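Local structure of serpin-ZX (Arabidopsis thaliana, 3LE2) at residues E307-M312 with L322-I327. The protein inhibits metacaspase-9 by covalent binding after cleavage of its reactive center loop, and limits RD21A activity, restraining programmed cell death in plants. Residues are numbered along the deposited sequence; the frame is centred on the assembly and turned at random.
Sequences EGLTEM and LCVSNI
Gly308 and Leu322 bring the two backbones closest, with their CA atoms 4.9 Å apart, and a single carbonyl oxygen, Leu322 O, links the two segments there. Leu309 N donates a weak, bent hydrogen bond to Leu322 O, 3.0 Å away with an angle of 128° at the hydrogen. The same oxygen also takes a CA-H...O contact from Gly308 CA. Glycine suits this position. At phi 98° a CB would press on the carbonyl oxygen of Glu307, and it would also lie close to Leu322 O.

Leu309 carries the side-chain part of the contact. Its CG is anti to its own carbonyl carbon (chi1 -54°) and lies 3.7 Å from Leu322 O. Beyond it, the CD1 methyl reaches the backbone of the other segment at Cys323. Leu309 CD1 rests 3.7 Å from Cys323 CA. It also meets Val324 CG2, at 3.8 Å. The Leu309 and Val324 side chains cross at a slant, with CD1 of one against CG2 of the other. Leu322 CD2 lies 4.2 Å from Leu309 CB. Side chain to side chain, Leu309 comes nearer to Val324 than to Leu322. These side-chain pairs are apolar, and four of the five touching residues are buried.

In this serpin the contact joins the loop after helix 291-296 to the lead-in of strand 326-335. The short helix 316-319 lies in the connection between the two segments. Leu309 and Val324 both pack on Ile47 of helix 37-49. They also meet strand 167-176, Leu309 at Leu167 and Val324 at Phe169. That strand runs parallel to strand 326-335, which pairs antiparallel with strand 277-289 as well.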
ATOM      1  N   GLU A 307     -26.831  -7.022   8.665  1.00 69.74           N
ATOM      2  CA  GLU A 307     -26.945  -7.941   7.536  1.00 75.05           C
ATOM      3  C   GLU A 307     -26.238  -9.248   7.869  1.00 78.09           C
ATOM      4  O   GLU A 307     -26.863 -10.302   8.028  1.00 71.25           O
ATOM      5  CB  GLU A 307     -26.309  -7.337   6.278  1.00 77.37           C
ATOM      6  CG  GLU A 307     -27.179  -6.360   5.508  1.00 56.88           C
ATOM      7  CD  GLU A 307     -28.320  -7.050   4.806  1.00 67.41           C
ATOM      8  OE1 GLU A 307     -28.184  -7.324   3.596  1.00 73.47           O
ATOM      9  OE2 GLU A 307     -29.346  -7.325   5.465  1.00 70.41           O
ATOM     10  N   GLY A 308     -24.918  -9.165   7.973  1.00 82.26           N
ATOM     11  CA  GLY A 308     -24.112 -10.331   8.255  1.00 80.53           C
ATOM     12  C   GLY A 308     -23.510 -10.938   7.003  1.00 76.99           C
ATOM     13  O   GLY A 308     -23.705 -10.456   5.877  1.00 66.83           O
ATOM     14  N   LEU A 309     -22.773 -12.018   7.220  1.00 72.03           N
ATOM     15  CA  LEU A 309     -22.072 -12.713   6.160  1.00 59.22           C
ATOM     16  C   LEU A 309     -22.653 -14.114   6.057  1.00 62.48           C
ATOM     17  O   LEU A 309     -22.142 -15.078   6.646  1.00 54.14           O
ATOM     18  CB  LEU A 309     -20.582 -12.744   6.479  1.00 62.64           C
ATOM     19  CG  LEU A 309     -20.024 -11.344   6.749  1.00 51.03           C
ATOM     20  CD1 LEU A 309     -18.739 -11.407   7.550  1.00 46.82           C
ATOM     21  CD2 LEU A 309     -19.822 -10.609   5.432  1.00 50.77           C
ATOM     22  N   THR A 310     -23.740 -14.202   5.300  1.00 59.19           N
ATOM     23  CA  THR A 310     -24.544 -15.410   5.225  1.00 63.92           C
ATOM     24  C   THR A 310     -24.003 -16.402   4.203  1.00 64.51           C
ATOM     25  O   THR A 310     -24.430 -17.555   4.162  1.00 72.65           O
ATOM     26  CB  THR A 310     -26.010 -15.063   4.907  1.00 67.83           C
ATOM     27  OG1 THR A 310     -26.064 -14.203   3.759  1.00 59.50           O
ATOM     28  CG2 THR A 310     -26.646 -14.345   6.091  1.00 62.27           C
ATOM     29  N   GLU A 311     -23.052 -15.956   3.390  1.00 51.46           N
ATOM     30  CA  GLU A 311     -22.437 -16.831   2.396  1.00 56.19           C
ATOM     31  C   GLU A 311     -21.049 -17.323   2.810  1.00 51.64           C
ATOM     32  O   GLU A 311     -20.308 -17.877   2.004  1.00 48.89           O
ATOM     33  CB  GLU A 311     -22.350 -16.119   1.042  1.00 57.86           C
ATOM     34  CG  GLU A 311     -23.707 -15.722   0.464  1.00 65.29           C
ATOM     35  CD  GLU A 311     -24.713 -16.861   0.515  1.00 75.33           C
ATOM     36  OE1 GLU A 311     -24.443 -17.937  -0.073  1.00 66.88           O
ATOM     37  OE2 GLU A 311     -25.773 -16.676   1.150  1.00 79.03           O
ATOM     38  N   MET A 312     -20.689 -17.130   4.067  1.00 48.32           N
ATOM     39  CA  MET A 312     -19.330 -17.440   4.472  1.00 50.80           C
ATOM     40  C   MET A 312     -19.246 -18.718   5.322  1.00 51.69           C
ATOM     41  O   MET A 312     -18.337 -19.542   5.153  1.00 44.35           O
ATOM     42  CB  MET A 312     -18.746 -16.240   5.204  1.00 41.47           C
ATOM     43  CG  MET A 312     -17.242 -16.210   5.262  1.00 54.56           C
ATOM     44  SD  MET A 312     -16.696 -14.730   6.132  1.00 46.95           S
ATOM     45  CE  MET A 312     -16.904 -13.464   4.867  1.00 47.91           C
ATOM     46  N   LEU A 322     -23.393 -12.642  11.945  1.00 65.95           N
ATOM     47  CA  LEU A 322     -21.953 -12.841  11.818  1.00 63.11           C
ATOM     48  C   LEU A 322     -21.362 -11.689  11.040  1.00 60.95           C
ATOM     49  O   LEU A 322     -21.823 -11.372   9.943  1.00 61.61           O
ATOM     50  CB  LEU A 322     -21.624 -14.129  11.070  1.00 58.45           C
ATOM     51  CG  LEU A 322     -20.146 -14.145  10.676  1.00 55.98           C
ATOM     52  CD1 LEU A 322     -19.289 -14.201  11.931  1.00 42.21           C
ATOM     53  CD2 LEU A 322     -19.813 -15.290   9.738  1.00 50.03           C
ATOM     54  N   CYS A 323     -20.340 -11.064  11.597  1.00 42.32           N
ATOM     55  CA  CYS A 323     -19.675  -9.993  10.888  1.00 45.33           C
ATOM     56  C   CYS A 323     -18.175 -10.066  11.109  1.00 44.88           C
ATOM     57  O   CYS A 323     -17.697 -10.876  11.896  1.00 42.65           O
ATOM     58  CB  CYS A 323     -20.225  -8.648  11.347  1.00 43.82           C
ATOM     59  SG  CYS A 323     -19.962  -8.300  13.085  1.00 57.68           S
ATOM     60  N   VAL A 324     -17.438  -9.215  10.409  1.00 43.34           N
ATOM     61  CA  VAL A 324     -15.992  -9.160  10.558  1.00 36.18           C
ATOM     62  C   VAL A 324     -15.623  -8.425  11.843  1.00 36.76           C
ATOM     63  O   VAL A 324     -16.096  -7.310  12.093  1.00 39.62           O
ATOM     64  CB  VAL A 324     -15.347  -8.439   9.364  1.00 40.57           C
ATOM     65  CG1 VAL A 324     -13.828  -8.385   9.523  1.00 26.91           C
ATOM     66  CG2 VAL A 324     -15.745  -9.119   8.057  1.00 35.26           C
ATOM     67  N   SER A 325     -14.786  -9.059  12.657  1.00 32.00           N
ATOM     68  CA  SER A 325     -14.319  -8.464  13.906  1.00 32.79           C
ATOM     69  C   SER A 325     -13.167  -7.489  13.643  1.00 37.06           C
ATOM     70  O   SER A 325     -13.135  -6.376  14.180  1.00 33.38           O
ATOM     71  CB  SER A 325     -13.861  -9.561  14.878  1.00 35.66           C
ATOM     72  OG  SER A 325     -14.847 -10.573  15.040  1.00 32.07           O
ATOM     73  N   ASN A 326     -12.217  -7.918  12.817  1.00 29.43           N
ATOM     74  CA  ASN A 326     -11.017  -7.138  12.576  1.00 25.12           C
ATOM     75  C   ASN A 326     -10.448  -7.433  11.213  1.00 30.59           C
ATOM     76  O   ASN A 326     -10.579  -8.548  10.680  1.00 27.29           O
ATOM     77  CB  ASN A 326      -9.908  -7.474  13.583  1.00 27.49           C
ATOM     78  CG  ASN A 326     -10.404  -7.617  15.008  1.00 31.80           C
ATOM     79  OD1 ASN A 326     -10.978  -8.642  15.383  1.00 33.64           O
ATOM     80  ND2 ASN A 326     -10.147  -6.603  15.822  1.00 29.05           N
ATOM     81  N   ILE A 327      -9.775  -6.432  10.668  1.00 26.59           N
ATOM     82  CA  ILE A 327      -8.957  -6.629   9.486  1.00 33.07           C
ATOM     83  C   ILE A 327      -7.571  -6.100   9.806  1.00 27.66           C
ATOM     84  O   ILE A 327      -7.314  -4.894   9.734  1.00 26.53           O
ATOM     85  CB  ILE A 327      -9.536  -5.934   8.242  1.00 31.20           C
ATOM     86  CG1 ILE A 327     -10.940  -6.475   7.937  1.00 32.68           C
ATOM     87  CG2 ILE A 327      -8.604  -6.117   7.043  1.00 24.99           C
ATOM     88  CD1 ILE A 327     -11.699  -5.644   6.891  1.00 27.12           C
TER